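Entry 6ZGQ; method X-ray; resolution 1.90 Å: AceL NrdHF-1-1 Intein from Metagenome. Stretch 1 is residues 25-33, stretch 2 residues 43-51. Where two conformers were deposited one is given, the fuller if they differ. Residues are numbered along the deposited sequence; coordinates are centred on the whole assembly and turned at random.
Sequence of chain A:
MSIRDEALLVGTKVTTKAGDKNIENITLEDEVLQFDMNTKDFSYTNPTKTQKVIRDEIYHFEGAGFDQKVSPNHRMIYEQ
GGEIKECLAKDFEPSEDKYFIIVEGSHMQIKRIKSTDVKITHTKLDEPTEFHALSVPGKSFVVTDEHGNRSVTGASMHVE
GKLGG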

# COMPACT_ATOMS: atom_id res chain seq x y z
N ASN A 25 -11.30 -7.97 5.98
CA ASN A 25 -11.37 -9.30 6.61
C ASN A 25 -10.08 -9.67 7.35
O ASN A 25 -10.03 -10.74 7.97
CB ASN A 25 -11.70 -10.38 5.57
CG ASN A 25 -13.05 -10.18 4.94
OD1 ASN A 25 -13.19 -10.23 3.72
ND2 ASN A 25 -14.06 -9.94 5.77
N ILE A 26 -9.05 -8.82 7.30
CA ILE A 26 -7.77 -9.07 8.01
C ILE A 26 -8.01 -8.96 9.53
O ILE A 26 -8.66 -8.00 9.97
CB ILE A 26 -6.67 -8.08 7.56
CG1 ILE A 26 -6.25 -8.34 6.10
CG2 ILE A 26 -5.46 -8.13 8.50
CD1 ILE A 26 -5.42 -9.59 5.89
N THR A 27 -7.51 -9.95 10.28
CA THR A 27 -7.52 -9.97 11.75
C THR A 27 -6.06 -9.95 12.24
O THR A 27 -5.14 -10.05 11.42
CB THR A 27 -8.20 -11.23 12.33
OG1 THR A 27 -7.29 -12.33 12.26
CG2 THR A 27 -9.50 -11.58 11.59
N LEU A 28 -5.88 -9.86 13.56
CA LEU A 28 -4.55 -9.87 14.19
C LEU A 28 -3.91 -11.27 14.06
O LEU A 28 -2.69 -11.39 14.23
CB LEU A 28 -4.66 -9.45 15.66
CG LEU A 28 -5.42 -8.14 15.91
CD1 LEU A 28 -5.55 -7.88 17.40
CD2 LEU A 28 -4.75 -6.98 15.21
N GLU A 29 -4.72 -12.28 13.75
CA GLU A 29 -4.27 -13.68 13.59
C GLU A 29 -3.82 -14.02 12.16
O GLU A 29 -3.29 -15.12 11.93
CB GLU A 29 -5.37 -14.65 14.02
CG GLU A 29 -5.73 -14.54 15.50
CD GLU A 29 -6.22 -15.85 16.06
OE1 GLU A 29 -7.21 -16.39 15.52
OE2 GLU A 29 -5.63 -16.33 17.05
N ASP A 30 -4.03 -13.10 11.21
CA ASP A 30 -3.59 -13.29 9.81
C ASP A 30 -2.07 -13.10 9.72
O ASP A 30 -1.49 -12.37 10.53
CB ASP A 30 -4.31 -12.35 8.84
CG ASP A 30 -5.71 -12.81 8.51
OD1 ASP A 30 -5.87 -13.96 8.09
OD2 ASP A 30 -6.66 -12.01 8.70
N GLU A 31 -1.45 -13.76 8.74
CA GLU A 31 -0.01 -13.68 8.47
C GLU A 31 0.20 -12.86 7.19
O GLU A 31 0.14 -13.42 6.08
CB GLU A 31 0.57 -15.10 8.32
CG GLU A 31 0.33 -15.96 9.54
CD GLU A 31 0.88 -17.36 9.37
OE1 GLU A 31 0.18 -18.21 8.78
OE2 GLU A 31 2.01 -17.61 9.83
N VAL A 32 0.48 -11.57 7.36
CA VAL A 32 0.52 -10.58 6.28
C VAL A 32 1.95 -10.47 5.75
O VAL A 32 2.89 -10.44 6.56
CB VAL A 32 0.04 -9.19 6.78
CG1 VAL A 32 0.22 -8.10 5.74
CG2 VAL A 32 -1.42 -9.27 7.22
N LEU A 33 2.11 -10.41 4.42
CA LEU A 33 3.42 -10.18 3.79
C LEU A 33 3.81 -8.73 4.03
O LEU A 33 3.21 -7.82 3.42
CB LEU A 33 3.38 -10.49 2.29
CG LEU A 33 4.72 -10.42 1.56
CD1 LEU A 33 5.73 -11.38 2.18
CD2 LEU A 33 4.56 -10.70 0.07
N SER A 43 8.76 -10.64 4.82
CA SER A 43 8.44 -11.70 5.79
C SER A 43 6.94 -11.65 6.13
O SER A 43 6.31 -10.62 5.87
CB SER A 43 9.28 -11.56 7.06
OG SER A 43 9.14 -10.28 7.65
N TYR A 44 6.40 -12.76 6.64
CA TYR A 44 5.01 -12.82 7.12
C TYR A 44 5.01 -12.54 8.64
O TYR A 44 5.77 -13.17 9.38
CB TYR A 44 4.34 -14.16 6.77
CG TYR A 44 4.32 -14.47 5.29
CD1 TYR A 44 3.32 -13.96 4.46
CD2 TYR A 44 5.30 -15.26 4.71
CE1 TYR A 44 3.30 -14.23 3.11
CE2 TYR A 44 5.29 -15.54 3.35
CZ TYR A 44 4.29 -15.03 2.56
OH TYR A 44 4.27 -15.29 1.21
N THR A 45 4.18 -11.59 9.06
CA THR A 45 4.03 -11.19 10.47
C THR A 45 2.54 -10.94 10.74
O THR A 45 1.79 -10.72 9.79
CB THR A 45 4.78 -9.87 10.78
OG1 THR A 45 4.30 -8.86 9.88
CG2 THR A 45 6.29 -10.01 10.61
N ASN A 46 2.13 -11.01 12.01
CA ASN A 46 0.75 -10.68 12.42
C ASN A 46 0.65 -9.16 12.50
O ASN A 46 1.57 -8.50 12.99
CB ASN A 46 0.40 -11.36 13.75
CG ASN A 46 0.51 -12.87 13.68
OD1 ASN A 46 -0.35 -13.55 13.11
ND2 ASN A 46 1.58 -13.40 14.23
N PRO A 47 -0.46 -8.57 11.99
CA PRO A 47 -0.73 -7.16 12.26
C PRO A 47 -0.90 -6.96 13.77
O PRO A 47 -1.40 -7.87 14.43
CB PRO A 47 -2.05 -6.87 11.53
CG PRO A 47 -2.31 -8.05 10.65
CD PRO A 47 -1.48 -9.20 11.13
N THR A 48 -0.46 -5.81 14.29
CA THR A 48 -0.60 -5.44 15.71
C THR A 48 -1.84 -4.56 15.94
O THR A 48 -2.29 -4.44 17.07
CB THR A 48 0.66 -4.72 16.23
OG1 THR A 48 0.83 -3.51 15.49
CG2 THR A 48 1.90 -5.60 16.10
N LYS A 49 -2.37 -3.95 14.87
CA LYS A 49 -3.71 -3.33 14.92
C LYS A 49 -4.34 -3.24 13.53
O LYS A 49 -3.61 -3.15 12.53
CB LYS A 49 -3.67 -1.95 15.61
CG LYS A 49 -2.73 -0.93 14.99
CD LYS A 49 -2.98 0.48 15.51
CE LYS A 49 -2.55 0.67 16.96
NZ LYS A 49 -1.07 0.61 17.13
N THR A 50 -5.68 -3.32 13.50
CA THR A 50 -6.51 -3.07 12.31
C THR A 50 -7.42 -1.87 12.65
O THR A 50 -7.77 -1.71 13.82
CB THR A 50 -7.38 -4.29 11.96
OG1 THR A 50 -8.31 -4.51 13.02
CG2 THR A 50 -6.54 -5.54 11.76
N GLN A 51 -7.73 -1.04 11.65
CA GLN A 51 -8.53 0.18 11.83
C GLN A 51 -9.64 0.20 10.77
O GLN A 51 -9.40 -0.22 9.63
CB GLN A 51 -7.65 1.45 11.74
CG GLN A 51 -7.82 2.26 10.45
CD GLN A 51 -7.21 3.65 10.49
OE1 GLN A 51 -7.65 4.54 9.74
NE2 GLN A 51 -6.21 3.87 11.33

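Stretch 2 meets stretch 1 first as an antiparallel strand and then as a loop packed against a turn, burying 643 Å² in all. At its start, S43 contributes backbone alone: its CB points away, while S43 O accepts a CA-H...O contact from L33 CA at 3.6 Å, 137° at the hydrogen.

Y44 faces L33 in a non-hydrogen-bonded pair, CA to CA 4.5 Å, with both side chains on the same face of the sheet. L33 CD1 lies 4.0 Å from the centroid of the Y44 ring and 19° off its normal, so the methyl sits over the ring face, a CH-pi contact; L33 CB also approaches Y44 CE1 at 3.8 Å. The backbone adds Y44 CA to V32 O, 3.2 Å and 153°.

T45 and V32 form the hydrogen-bonded pair. T45 N donates to V32 O (3.0 Å, 162°) and V32 N to T45 O (2.9 Å, 156°), the reciprocal, near-linear ring expected of antiparallel strands. Their side chains occupy the face opposite L33 and Y44.

Beyond T45 the ladder gives way to looser contacts. N46 CA approaches D30 O at 3.4 Å with 165° at the hydrogen, and N46 CB lies 3.1 Å from L28 O.

P47 points toward stretch 1 and is an apolar hub: its CG lies 3.8 Å from I26 CG2 and 3.7 Å from V32 CG2. The turn that it meets is type I, T27 to D30, closed by D30 N to T27 O (3.3 Å) and braced by T27 N to D30 OD2 (2.7 Å, 167°).

T48 and K49 point away, yet L28 CD2 reaches their backbone, 3.8 Å from K49 CA. T50 turns back toward stretch 1, its CG2 3.7 Å from I26 O; Q51 makes no contact.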